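Local coordinates for ESSB (Geobacillus thermodenitrificans, PDB 4ANO), which probably serves as an integral membrane component of the type VII secretion system, of which this chain is the cytoplasmic fragment, at residues 179-184 and 188-193; 34-39 and 61-66. All blocks are in the same frame, centred on the assembly; numbering follows the deposited sequence.

Contact 1 (179-184 and 188-193); sequences KELWQA and DAVLAV
A helical hairpin brings Ala184, Leu181 and Glu180 against Ala189, Val190 and Val193. Helix 176-183 runs into helix 187-207 through a turn of three residues. The two short segments are nearly antiparallel, at 165°, and their axes approach to 8.9 Å. Ala184 is the first residue past the helix, and its small side chain is consistent with the close approach of the backbones beside the turn. Its CB lies 3.7 Å from Ala189 CB. The same methyl meets CG2 of Val190 and rests on the backbone there, 3.7 Å from Val190 N. One turn further from the loop, Val193 uses both branches. CG1 is anti to its own backbone N (chi1 163°), which sends it to Leu181 CG at 3.7 Å and to Glu180 CB at 3.8 Å. CG2 lies over the backbone of the facing helix, 3.7 Å from Glu180 O. Leu181 CD2 reaches across to Val190 CG1 at 3.9 Å, the two side chains crossing at about a right angle. No hydrogen bond joins the segments; the contacts are mostly between apolar side chains. An alanine in place of Val193 would probably open a gap beside Leu181 CG and Glu180 CB, where CG1 now sits, and lose the methyl packed on Glu180 O. The polar end of Glu180 lies at the margin, with a long, weak ion pair to Lys196. Helix 141-155 packs against the hairpin: Leu153 touches Leu181, Leu145 touches Val190, and Lys149 NZ gives hydrogen bonds to the carbonyl oxygens of Trp182 and Ala184. Val95 of helix 84-98 also meets Val190, so the hairpin lies against two further helices of the cytoplasmic domain.

Contact 2 (34-39 and 61-66); sequences LKMQDP and DEVKVV
Leu34 and Val63 meet through branches set by their first torsions. Leu34 has CG anti to its carbonyl carbon (chi1 -49°). Val63 has CG1 anti to the backbone N (chi1 166°), which leaves CG2 anti to the carbonyl carbon. Met36, a selenomethionine, starts with CG anti to the backbone N and bends at its last torsion, chi3 77°, which turns the methyl CE toward the same valine. The contact belongs to the four-stranded antiparallel sheet of the domain. Residues 34-39 lie in the long loop that joins strand 25-30 to strand 53-58, and Val63 is on the inner strand 62-68 between those two. The loop lies over one face of this sheet. Val63 is held in the sheet by backbone hydrogen bonding with Phe29, and its buried side chain also touches Leu42 further along the loop. Met36 in turn leans on Val58 of the edge strand 53-58, so the loop touches two adjacent strands. Leu34 also packs on Pro135, and Lys35 NZ makes a salt bridge with Asp137. The strand offers a single side chain to this loop segment, and the contact is purely apolar. Met36 CE comes tip to tip with Val63 CG2 at 4.0 Å, while SE is 4.1 Å from that same methyl. Leu34 CD1 crosses obliquely and presses on it more tightly than usual for two carbons, with CD1 to CG2 at 3.4 Å.

Contacts 1 and 2 lie on opposite sides of the chain's centre, with centres 36 Å apart and nearest atoms about 24 Å apart. They share no helix or strand. Contact 1 pairs two helices that are neighbours in sequence. Contact 2 ties a loop to a sheet strand more than twenty residues later. Both are partly buried, without hydrogen bonds between their segments. The helix pair buries 304 Å² through six residues, half of them buried in the fold; alanines and branched side chains interlock, and one methyl meets a backbone carbonyl. The loop and strand bury 94 Å² through three, where a leucine and a selenomethionine converge on one methyl of the buried strand valine.

Contact 1 (179-184 and 188-193)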
loop_
_atom_site.group_PDB
_atom_site.type_symbol
_atom_site.label_atom_id
_atom_site.label_comp_id
_atom_site.label_asym_id
_atom_site.label_seq_id
_atom_site.Cartn_x
_atom_site.Cartn_y
_atom_site.Cartn_z
ATOM N N LYS A 179 14.881 10.146 -7.794
ATOM C CA LYS A 179 14.608 10.755 -9.110
ATOM C C LYS A 179 14.402 9.690 -10.154
ATOM O O LYS A 179 13.517 9.800 -10.995
ATOM C CB LYS A 179 15.758 11.705 -9.570
ATOM C CG LYS A 179 15.480 12.326 -10.979
ATOM C CD LYS A 179 16.645 13.124 -11.575
ATOM C CE LYS A 179 16.158 13.915 -12.804
ATOM N NZ LYS A 179 17.146 14.973 -13.085
ATOM N N GLU A 180 15.215 8.649 -10.066
ATOM C CA GLU A 180 15.084 7.494 -10.913
ATOM C C GLU A 180 13.741 6.828 -10.695
ATOM O O GLU A 180 13.070 6.411 -11.650
ATOM C CB GLU A 180 16.174 6.499 -10.579
ATOM C CG GLU A 180 17.465 6.787 -11.323
ATOM C CD GLU A 180 18.459 5.639 -11.228
ATOM O OE1 GLU A 180 18.180 4.563 -11.812
ATOM O OE2 GLU A 180 19.517 5.830 -10.593
ATOM N N LEU A 181 13.341 6.695 -9.430
ATOM C CA LEU A 181 12.017 6.110 -9.141
ATOM C C LEU A 181 10.835 6.913 -9.697
ATOM O O LEU A 181 10.017 6.329 -10.412
ATOM C CB LEU A 181 11.839 5.820 -7.661
ATOM C CG LEU A 181 12.568 4.689 -6.942
ATOM C CD1 LEU A 181 12.613 5.090 -5.515
ATOM C CD2 LEU A 181 11.799 3.397 -7.013
ATOM N N TRP A 182 10.738 8.229 -9.436
ATOM C CA TRP A 182 9.672 9.055 -10.079
ATOM C C TRP A 182 9.659 9.008 -11.589
ATOM O O TRP A 182 8.568 9.053 -12.218
ATOM C CB TRP A 182 9.754 10.527 -9.676
ATOM C CG TRP A 182 9.277 10.735 -8.372
ATOM C CD1 TRP A 182 9.967 11.250 -7.324
ATOM C CD2 TRP A 182 7.971 10.414 -7.891
ATOM N NE1 TRP A 182 9.171 11.281 -6.207
ATOM C CE2 TRP A 182 7.942 10.757 -6.523
ATOM C CE3 TRP A 182 6.834 9.829 -8.469
ATOM C CZ2 TRP A 182 6.811 10.563 -5.735
ATOM C CZ3 TRP A 182 5.714 9.641 -7.683
ATOM C CH2 TRP A 182 5.706 10.014 -6.335
ATOM N N GLN A 183 10.869 8.959 -12.159
ATOM C CA GLN A 183 11.076 8.900 -13.599
ATOM C C GLN A 183 10.460 7.664 -14.238
ATOM O O GLN A 183 10.002 7.718 -15.377
ATOM C CB GLN A 183 12.572 8.933 -13.923
ATOM C CG GLN A 183 13.178 10.291 -13.978
ATOM C CD GLN A 183 14.584 10.219 -14.492
ATOM O OE1 GLN A 183 14.842 9.612 -15.531
ATOM N NE2 GLN A 183 15.506 10.802 -13.759
ATOM N N ALA A 184 10.456 6.559 -13.496
ATOM C CA ALA A 184 10.160 5.239 -14.055
ATOM C C ALA A 184 8.743 5.211 -14.687
ATOM O O ALA A 184 7.805 5.753 -14.133
ATOM C CB ALA A 184 10.405 4.128 -12.984
ATOM N N ASP A 188 7.288 -2.201 -13.782
ATOM C CA ASP A 188 8.509 -2.978 -14.022
ATOM C C ASP A 188 9.729 -2.073 -13.956
ATOM O O ASP A 188 10.769 -2.492 -13.428
ATOM C CB ASP A 188 8.512 -3.740 -15.362
ATOM C CG ASP A 188 7.594 -4.942 -15.361
ATOM O OD1 ASP A 188 7.014 -5.282 -14.305
ATOM O OD2 ASP A 188 7.412 -5.543 -16.457
ATOM N N ALA A 189 9.629 -0.824 -14.447
ATOM C CA ALA A 189 10.843 0.043 -14.394
ATOM C C ALA A 189 11.044 0.521 -12.982
ATOM O O ALA A 189 12.177 0.832 -12.622
ATOM C CB ALA A 189 10.751 1.237 -15.300
ATOM N N VAL A 190 9.980 0.575 -12.191
ATOM C CA VAL A 190 10.139 0.897 -10.766
ATOM C C VAL A 190 10.908 -0.252 -10.162
ATOM O O VAL A 190 11.894 -0.011 -9.488
ATOM C CB VAL A 190 8.814 1.114 -10.064
ATOM C CG1 VAL A 190 9.001 1.196 -8.537
ATOM C CG2 VAL A 190 8.227 2.392 -10.576
ATOM N N LEU A 191 10.513 -1.483 -10.512
ATOM C CA LEU A 191 11.192 -2.673 -9.992
ATOM C C LEU A 191 12.680 -2.718 -10.413
ATOM O O LEU A 191 13.549 -2.974 -9.568
ATOM C CB LEU A 191 10.426 -3.936 -10.362
ATOM C CG LEU A 191 11.018 -5.227 -9.807
ATOM C CD1 LEU A 191 10.776 -5.232 -8.321
ATOM C CD2 LEU A 191 10.368 -6.445 -10.432
ATOM N N ALA A 192 13.004 -2.392 -11.671
ATOM C CA ALA A 192 14.441 -2.308 -12.084
ATOM C C ALA A 192 15.293 -1.322 -11.289
ATOM O O ALA A 192 16.479 -1.637 -10.975
ATOM C CB ALA A 192 14.537 -1.976 -13.550
ATOM N N VAL A 193 14.710 -0.156 -10.958
ATOM C CA VAL A 193 15.411 0.927 -10.239
ATOM C C VAL A 193 15.696 0.408 -8.819
ATOM O O VAL A 193 16.856 0.426 -8.341
ATOM C CB VAL A 193 14.589 2.270 -10.162
ATOM C CG1 VAL A 193 15.153 3.189 -9.090
ATOM C CG2 VAL A 193 14.516 3.008 -11.611
#

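Contact 2 (34-39 and 61-66)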
loop_
_atom_site.group_PDB
_atom_site.type_symbol
_atom_site.label_atom_id
_atom_site.label_comp_id
_atom_site.label_asym_id
_atom_site.label_seq_id
_atom_site.Cartn_x
_atom_site.Cartn_y
_atom_site.Cartn_z
ATOM N N LEU A 34 -22.280 3.931 -3.753
ATOM C CA LEU A 34 -21.648 2.789 -4.425
ATOM C C LEU A 34 -22.217 2.359 -5.792
ATOM O O LEU A 34 -23.423 2.448 -6.029
ATOM C CB LEU A 34 -21.622 1.589 -3.462
ATOM C CG LEU A 34 -21.115 1.782 -2.032
ATOM C CD1 LEU A 34 -21.255 0.577 -1.092
ATOM C CD2 LEU A 34 -19.594 2.240 -2.077
ATOM N N LYS A 35 -21.373 1.795 -6.651
ATOM C CA LYS A 35 -21.780 1.157 -7.910
ATOM C C LYS A 35 -22.304 -0.266 -7.666
ATOM O O LYS A 35 -22.853 -0.869 -8.592
ATOM C CB LYS A 35 -20.604 1.099 -8.868
ATOM C CG LYS A 35 -20.094 2.417 -9.235
ATOM C CD LYS A 35 -18.933 2.316 -10.266
ATOM C CE LYS A 35 -18.590 3.702 -10.843
ATOM N NZ LYS A 35 -17.136 3.746 -11.146
HETATM N N MSE A 36 -22.104 -0.746 -6.430
HETATM C CA MSE A 36 -22.531 -2.081 -6.004
HETATM C C MSE A 36 -24.032 -2.284 -6.355
HETATM O O MSE A 36 -24.847 -1.366 -6.227
HETATM C CB MSE A 36 -22.377 -2.257 -4.481
HETATM C CG MSE A 36 -22.841 -3.594 -3.989
HETATM SE SE MSE A 36 -22.795 -3.722 -2.072
HETATM C CE MSE A 36 -24.392 -2.712 -1.641
ATOM N N GLN A 37 -24.340 -3.441 -6.883
ATOM C CA GLN A 37 -25.796 -3.730 -7.093
ATOM C C GLN A 37 -26.169 -4.811 -6.084
ATOM O O GLN A 37 -26.972 -4.580 -5.126
ATOM C CB GLN A 37 -25.998 -4.085 -8.574
ATOM C CG GLN A 37 -25.747 -2.873 -9.437
ATOM C CD GLN A 37 -26.025 -3.070 -10.924
ATOM O OE1 GLN A 37 -26.237 -4.207 -11.410
ATOM N NE2 GLN A 37 -26.074 -1.998 -11.617
ATOM N N ASP A 38 -25.689 -6.001 -6.296
ATOM C CA ASP A 38 -26.055 -7.060 -5.420
ATOM C C ASP A 38 -24.982 -7.150 -4.297
ATOM O O ASP A 38 -23.774 -7.256 -4.604
ATOM C CB ASP A 38 -26.165 -8.326 -6.256
ATOM C CG ASP A 38 -26.660 -9.480 -5.476
ATOM O OD1 ASP A 38 -26.525 -9.507 -4.243
ATOM O OD2 ASP A 38 -27.281 -10.379 -6.093
ATOM N N PRO A 39 -25.362 -7.040 -3.011
ATOM C CA PRO A 39 -24.406 -7.191 -1.917
ATOM C C PRO A 39 -23.486 -8.441 -2.029
ATOM O O PRO A 39 -22.375 -8.465 -1.514
ATOM C CB PRO A 39 -25.298 -7.329 -0.678
ATOM C CG PRO A 39 -26.516 -6.573 -1.098
ATOM C CD PRO A 39 -26.755 -6.931 -2.505
ATOM N N ASP A 61 -28.439 1.119 4.595
ATOM C CA ASP A 61 -27.864 2.379 4.166
ATOM C C ASP A 61 -26.318 2.363 4.033
ATOM O O ASP A 61 -25.746 3.309 3.559
ATOM C CB ASP A 61 -28.252 3.462 5.150
ATOM C CG ASP A 61 -29.746 3.787 5.075
ATOM O OD1 ASP A 61 -30.355 3.582 3.999
ATOM O OD2 ASP A 61 -30.263 4.230 6.096
ATOM N N GLU A 62 -25.673 1.350 4.555
ATOM C CA GLU A 62 -24.183 1.439 4.629
ATOM C C GLU A 62 -23.534 0.110 4.358
ATOM O O GLU A 62 -24.131 -0.935 4.495
ATOM C CB GLU A 62 -23.694 1.833 6.047
ATOM C CG GLU A 62 -24.107 3.223 6.412
ATOM C CD GLU A 62 -23.737 3.585 7.803
ATOM O OE1 GLU A 62 -23.802 2.761 8.716
ATOM O OE2 GLU A 62 -23.357 4.760 7.944
ATOM N N VAL A 63 -22.271 0.158 3.926
ATOM C CA VAL A 63 -21.473 -1.048 3.859
ATOM C C VAL A 63 -20.311 -0.842 4.871
ATOM O O VAL A 63 -19.596 0.167 4.810
ATOM C CB VAL A 63 -20.881 -1.282 2.395
ATOM C CG1 VAL A 63 -19.775 -2.335 2.413
ATOM C CG2 VAL A 63 -22.054 -1.640 1.418
ATOM N N LYS A 64 -20.162 -1.784 5.787
ATOM C CA LYS A 64 -19.116 -1.757 6.847
ATOM C C LYS A 64 -18.162 -2.946 6.627
ATOM O O LYS A 64 -18.617 -4.093 6.296
ATOM C CB LYS A 64 -19.758 -1.743 8.248
ATOM C CG LYS A 64 -18.806 -1.886 9.383
ATOM C CD LYS A 64 -19.708 -2.158 10.626
ATOM C CE LYS A 64 -19.130 -1.673 11.900
ATOM N NZ LYS A 64 -19.871 -2.444 13.032
ATOM N N VAL A 65 -16.847 -2.668 6.594
ATOM C CA VAL A 65 -15.812 -3.753 6.495
ATOM C C VAL A 65 -14.968 -3.625 7.795
ATOM O O VAL A 65 -14.482 -2.547 8.120
ATOM C CB VAL A 65 -14.915 -3.586 5.243
ATOM C CG1 VAL A 65 -13.884 -4.717 5.061
ATOM C CG2 VAL A 65 -15.798 -3.456 3.963
ATOM N N VAL A 66 -14.894 -4.713 8.510
ATOM C CA VAL A 66 -14.107 -4.828 9.698
ATOM C C VAL A 66 -12.920 -5.729 9.331
ATOM O O VAL A 66 -13.147 -6.851 8.922
ATOM C CB VAL A 66 -14.917 -5.552 10.770
ATOM C CG1 VAL A 66 -14.055 -5.756 12.022
ATOM C CG2 VAL A 66 -16.184 -4.774 11.064
#